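Local coordinates for insecticidal crystal protein Cry7Cal (Bacillus thuringiensis, PDB 5ZI1), which is an insecticidal delta-endotoxin active against locusts and, as in its relatives, probably binds receptors of the host, at residues 480-484 and 503-507; 496-502 and 586-592. All blocks are in the same frame, centred on the assembly; numbering follows the deposited sequence.

Contact 1 (480-484 and 503-507); sequences NTAGV and NLPSN
Two irregular loops can meet with little more than a close fit between them, and 480-484 against 503-507, at the surface of domain III, the C-terminal domain of this toxin fragment, is a compact example. Gly483 sits in a left-handed conformation (phi 74°, psi 0°), its CA 4.2 Å from that of Asn503. Asn503 O approaches Gly483 N to 3.3 Å at a poor angle for bonding. An ideal CB on Gly483 would clash with Asn503 C and Leu504 N. Leu504 starts away from the first loop, but its end returns, CD2 lying 3.8 Å from Val484 CG2. Pro505 turns toward the other loop: its CD is 3.1 Å from Ala482 O and its CG 3.8 Å from Ala482 CB. Asn480 (chi1 t) brings ND2 to 3.5 Å from Pro505 CD and 3.7 Å from Ser506 OG. Contact across the segments therefore rests on van der Waals fit, while Asn480 donates from ND2 to Gln508 O and accepts at OD1 from Thr481 N (2.8 Å).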
loop_
_atom_site.group_PDB
_atom_site.type_symbol
_atom_site.label_atom_id
_atom_site.label_comp_id
_atom_site.label_asym_id
_atom_site.label_seq_id
_atom_site.Cartn_x
_atom_site.Cartn_y
_atom_site.Cartn_z
ATOM N N ASN A 480 -16.354 -15.080 9.984
ATOM C CA ASN A 480 -16.861 -16.007 10.982
ATOM C C ASN A 480 -16.265 -15.693 12.350
ATOM O O ASN A 480 -15.180 -15.114 12.463
ATOM C CB ASN A 480 -16.538 -17.446 10.584
ATOM C CG ASN A 480 -17.572 -18.427 11.084
ATOM O OD1 ASN A 480 -18.255 -18.162 12.068
ATOM N ND2 ASN A 480 -17.698 -19.564 10.402
ATOM N N THR A 481 -16.986 -16.094 13.401
ATOM C CA THR A 481 -16.573 -15.761 14.762
ATOM C C THR A 481 -15.336 -16.520 15.214
ATOM O O THR A 481 -14.673 -16.086 16.163
ATOM C CB THR A 481 -17.713 -16.028 15.742
ATOM O OG1 THR A 481 -18.100 -17.407 15.670
ATOM C CG2 THR A 481 -18.903 -15.146 15.408
ATOM N N ALA A 482 -15.008 -17.636 14.572
ATOM C CA ALA A 482 -13.832 -18.395 14.947
ATOM C C ALA A 482 -13.225 -18.997 13.694
ATOM O O ALA A 482 -13.878 -19.104 12.651
ATOM C CB ALA A 482 -14.158 -19.489 15.971
ATOM N N GLY A 483 -11.953 -19.369 13.803
ATOM C CA GLY A 483 -11.248 -19.979 12.698
ATOM C C GLY A 483 -10.856 -19.051 11.574
ATOM O O GLY A 483 -10.245 -19.514 10.604
ATOM N N VAL A 484 -11.183 -17.762 11.661
ATOM C CA VAL A 484 -10.841 -16.776 10.644
ATOM C C VAL A 484 -10.138 -15.611 11.316
ATOM O O VAL A 484 -10.731 -14.930 12.160
ATOM C CB VAL A 484 -12.075 -16.264 9.894
ATOM C CG1 VAL A 484 -11.634 -15.333 8.786
ATOM C CG2 VAL A 484 -12.901 -17.431 9.358
ATOM N N ASN A 503 -10.986 -24.952 13.327
ATOM C CA ASN A 503 -11.535 -23.921 14.196
ATOM C C ASN A 503 -12.707 -23.173 13.574
ATOM O O ASN A 503 -13.309 -22.328 14.248
ATOM C CB ASN A 503 -10.447 -22.920 14.590
ATOM C CG ASN A 503 -9.477 -23.489 15.593
ATOM O OD1 ASN A 503 -9.832 -24.356 16.392
ATOM N ND2 ASN A 503 -8.240 -23.009 15.557
ATOM N N LEU A 504 -13.043 -23.457 12.319
ATOM C CA LEU A 504 -14.244 -22.900 11.713
ATOM C C LEU A 504 -15.483 -23.414 12.438
ATOM O O LEU A 504 -15.669 -24.635 12.537
ATOM C CB LEU A 504 -14.329 -23.272 10.240
ATOM C CG LEU A 504 -13.799 -22.272 9.217
ATOM C CD1 LEU A 504 -14.150 -22.745 7.812
ATOM C CD2 LEU A 504 -14.352 -20.888 9.471
ATOM N N PRO A 505 -16.341 -22.541 12.960
ATOM C CA PRO A 505 -17.637 -23.019 13.461
ATOM C C PRO A 505 -18.463 -23.673 12.375
ATOM O O PRO A 505 -19.090 -24.710 12.606
ATOM C CB PRO A 505 -18.310 -21.738 13.985
ATOM C CG PRO A 505 -17.209 -20.754 14.177
ATOM C CD PRO A 505 -16.173 -21.091 13.140
ATOM N N SER A 506 -18.480 -23.082 11.186
ATOM C CA SER A 506 -19.260 -23.593 10.075
ATOM C C SER A 506 -18.458 -23.359 8.798
ATOM O O SER A 506 -17.291 -22.953 8.834
ATOM C CB SER A 506 -20.650 -22.936 10.033
ATOM O OG SER A 506 -20.591 -21.636 9.473
ATOM N N ASN A 507 -19.091 -23.619 7.655
ATOM C CA ASN A 507 -18.402 -23.491 6.383
ATOM C C ASN A 507 -18.136 -22.039 6.005
ATOM O O ASN A 507 -17.227 -21.775 5.209
ATOM C CB ASN A 507 -19.221 -24.165 5.278
ATOM C CG ASN A 507 -19.240 -25.678 5.393
ATOM O OD1 ASN A 507 -18.456 -26.287 6.137
ATOM N ND2 ASN A 507 -20.140 -26.300 4.642
#

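Contact 2 (496-502 and 586-592); sequences ILKIVNN and SNCTIYI
Ile499 and Ile592 form the apolar centre, CD1 of the former 3.6 Å from CG1 of the latter, both chi1 m. On the same face Leu497 CB lies 4.1 Å from Ile592 CB, and Ile499 CB 4.3 Å from Ile590 CB; Val509 packs on Leu497 and Ile499. On the opposite face, Lys498 (chi1 t) sets CG 3.4 Å from Tyr591 CE2, and Val500 CG2 is 3.8 Å from Thr589 OG1. Extended strands 496-500 and 589-592 run antiparallel at 160°, axes 4.6 Å apart. Leu497-Ile592 and Ile499-Ile590 are hydrogen-bonded pairs (Leu497 N to Ile592 O 3.0 Å, Ile592 N to Leu497 O 2.9 Å, Ile499 N to Ile590 O 2.6 Å, Ile590 N to Ile499 O 2.7 Å); Lys498-Tyr591 and Val500-Thr589 are non-hydrogen-bonded pairs. The two strands lie in the beta-sandwich of domain III of three-domain Cry toxins, with 521-530 on the other side of 589-599. Beyond them, Asn501 N bonds weakly to Cys588 O (3.3 Å), and Asn501 ND2 to Ser586 O (2.9 Å). Asn587 centres an inverse gamma turn; its OD1 accepts from Asn502 ND2 at 2.9 Å and from a water, which also joins Asn502 N (3.1 Å) and Cys588 O (2.5 Å).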
loop_
_atom_site.group_PDB
_atom_site.type_symbol
_atom_site.label_atom_id
_atom_site.label_comp_id
_atom_site.label_asym_id
_atom_site.label_seq_id
_atom_site.Cartn_x
_atom_site.Cartn_y
_atom_site.Cartn_z
ATOM N N ILE A 496 -4.451 -10.080 4.769
ATOM C CA ILE A 496 -5.038 -11.252 4.135
ATOM C C ILE A 496 -5.802 -12.034 5.196
ATOM O O ILE A 496 -5.662 -11.793 6.392
ATOM C CB ILE A 496 -3.975 -12.149 3.456
ATOM C CG1 ILE A 496 -3.000 -12.712 4.492
ATOM C CG2 ILE A 496 -3.240 -11.386 2.359
ATOM C CD1 ILE A 496 -1.952 -13.611 3.902
ATOM N N LEU A 497 -6.630 -12.978 4.744
ATOM C CA LEU A 497 -7.366 -13.846 5.653
ATOM C C LEU A 497 -6.595 -15.133 5.920
ATOM O O LEU A 497 -6.031 -15.734 4.998
ATOM C CB LEU A 497 -8.743 -14.200 5.087
ATOM C CG LEU A 497 -9.772 -13.073 4.943
ATOM C CD1 LEU A 497 -11.185 -13.602 5.113
ATOM C CD2 LEU A 497 -9.500 -11.962 5.925
ATOM N N LYS A 498 -6.601 -15.566 7.183
ATOM C CA LYS A 498 -6.022 -16.839 7.592
ATOM C C LYS A 498 -7.120 -17.717 8.175
ATOM O O LYS A 498 -7.640 -17.433 9.260
ATOM C CB LYS A 498 -4.910 -16.630 8.610
ATOM C CG LYS A 498 -4.214 -17.907 9.010
ATOM C CD LYS A 498 -3.110 -17.604 10.002
ATOM C CE LYS A 498 -3.537 -17.931 11.423
ATOM N NZ LYS A 498 -2.891 -19.202 11.903
ATOM N N ILE A 499 -7.456 -18.795 7.474
ATOM C CA ILE A 499 -8.501 -19.719 7.896
ATOM C C ILE A 499 -7.850 -21.000 8.406
ATOM O O ILE A 499 -7.033 -21.610 7.704
ATOM C CB ILE A 499 -9.474 -20.025 6.744
ATOM C CG1 ILE A 499 -9.890 -18.732 6.046
ATOM C CG2 ILE A 499 -10.711 -20.773 7.249
ATOM C CD1 ILE A 499 -10.381 -18.965 4.642
ATOM N N VAL A 500 -8.212 -21.403 9.621
ATOM C CA VAL A 500 -7.837 -22.695 10.187
ATOM C C VAL A 500 -9.105 -23.543 10.289
ATOM O O VAL A 500 -10.027 -23.199 11.039
ATOM C CB VAL A 500 -7.157 -22.540 11.555
ATOM C CG1 VAL A 500 -6.692 -23.880 12.049
ATOM C CG2 VAL A 500 -5.983 -21.547 11.470
ATOM N N ASN A 501 -9.142 -24.663 9.550
ATOM C CA ASN A 501 -10.409 -25.343 9.270
ATOM C C ASN A 501 -11.000 -25.964 10.530
ATOM O O ASN A 501 -12.192 -25.789 10.811
ATOM C CB ASN A 501 -10.203 -26.398 8.169
ATOM C CG ASN A 501 -11.411 -27.328 7.973
ATOM O OD1 ASN A 501 -12.537 -27.009 8.365
ATOM N ND2 ASN A 501 -11.176 -28.473 7.324
ATOM N N ASN A 502 -10.184 -26.671 11.319
ATOM C CA ASN A 502 -10.718 -27.274 12.536
ATOM C C ASN A 502 -11.275 -26.241 13.513
ATOM O O ASN A 502 -11.984 -26.626 14.452
ATOM C CB ASN A 502 -9.662 -28.149 13.244
ATOM C CG ASN A 502 -8.544 -27.342 13.929
ATOM O OD1 ASN A 502 -8.777 -26.608 14.905
ATOM N ND2 ASN A 502 -7.308 -27.526 13.450
ATOM N N SER A 586 -9.085 -30.915 4.467
ATOM C CA SER A 586 -8.134 -31.488 5.406
ATOM C C SER A 586 -7.979 -30.584 6.633
ATOM O O SER A 586 -8.569 -29.507 6.733
ATOM C CB SER A 586 -6.785 -31.705 4.730
ATOM O OG SER A 586 -6.228 -30.461 4.317
ATOM N N ASN A 587 -7.171 -31.043 7.588
ATOM C CA ASN A 587 -6.894 -30.286 8.805
ATOM C C ASN A 587 -5.707 -29.371 8.518
ATOM O O ASN A 587 -4.564 -29.649 8.872
ATOM C CB ASN A 587 -6.627 -31.230 9.968
ATOM C CG ASN A 587 -6.435 -30.504 11.274
ATOM O OD1 ASN A 587 -6.516 -29.278 11.332
ATOM N ND2 ASN A 587 -6.177 -31.257 12.336
ATOM N N CYS A 588 -5.992 -28.258 7.848
ATOM C CA CYS A 588 -4.950 -27.417 7.287
ATOM C C CYS A 588 -5.254 -25.950 7.577
ATOM O O CYS A 588 -6.229 -25.609 8.254
ATOM C CB CYS A 588 -4.823 -27.642 5.781
ATOM S SG CYS A 588 -6.300 -27.151 4.874
ATOM N N THR A 589 -4.396 -25.085 7.040
ATOM C CA THR A 589 -4.546 -23.640 7.083
ATOM C C THR A 589 -4.678 -23.144 5.651
ATOM O O THR A 589 -3.978 -23.629 4.752
ATOM C CB THR A 589 -3.341 -22.982 7.810
ATOM O OG1 THR A 589 -3.416 -23.285 9.204
ATOM C CG2 THR A 589 -3.329 -21.462 7.666
ATOM N N ILE A 590 -5.609 -22.212 5.442
ATOM C CA ILE A 590 -5.886 -21.610 4.143
ATOM C C ILE A 590 -5.735 -20.103 4.280
ATOM O O ILE A 590 -6.220 -19.503 5.248
ATOM C CB ILE A 590 -7.302 -21.957 3.630
ATOM C CG1 ILE A 590 -7.476 -23.465 3.459
ATOM C CG2 ILE A 590 -7.602 -21.250 2.326
ATOM C CD1 ILE A 590 -8.370 -24.054 4.496
ATOM N N TYR A 591 -5.064 -19.491 3.313
ATOM C CA TYR A 591 -4.919 -18.047 3.259
ATOM C C TYR A 591 -5.634 -17.543 2.020
ATOM O O TYR A 591 -5.459 -18.102 0.934
ATOM C CB TYR A 591 -3.446 -17.639 3.226
ATOM C CG TYR A 591 -2.645 -18.183 4.372
ATOM C CD1 TYR A 591 -2.003 -19.418 4.270
ATOM C CD2 TYR A 591 -2.524 -17.464 5.565
ATOM C CE1 TYR A 591 -1.271 -19.926 5.316
ATOM C CE2 TYR A 591 -1.778 -17.960 6.621
ATOM C CZ TYR A 591 -1.152 -19.186 6.491
ATOM O OH TYR A 591 -0.418 -19.687 7.546
ATOM N N ILE A 592 -6.451 -16.510 2.187
ATOM C CA ILE A 592 -7.185 -15.899 1.090
ATOM C C ILE A 592 -6.619 -14.501 0.913
ATOM O O ILE A 592 -6.661 -13.685 1.839
ATOM C CB ILE A 592 -8.696 -15.845 1.359
ATOM C CG1 ILE A 592 -9.248 -17.221 1.744
ATOM C CG2 ILE A 592 -9.438 -15.230 0.163
ATOM C CD1 ILE A 592 -9.251 -18.244 0.622
HETATM O O HOH W 1 -7.357 -26.874 10.096
#

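How the contacts relate
Strand 496-500 is the element the two contacts share: contact 2 pairs one of its edges with 589-599, while the loop of contact 1 leads into 484-487, its neighbour on the other edge. Gly483 O probably accepts a hydrogen bond from Val500 N at 2.9 Å, and Leu504 CG packs on Ile499 CG2 at 4.0 Å, so the surface contact continues the strand edge through its main chain and the apolar face through Leu504. Contact 2 is partly buried and combines main-chain bonding with aliphatic packing, turning polar at its asparagine-rich end. Contact 1, more exposed and under half the buried area, joins irregular loops through close fit of main chain and side chains; chemistry follows place.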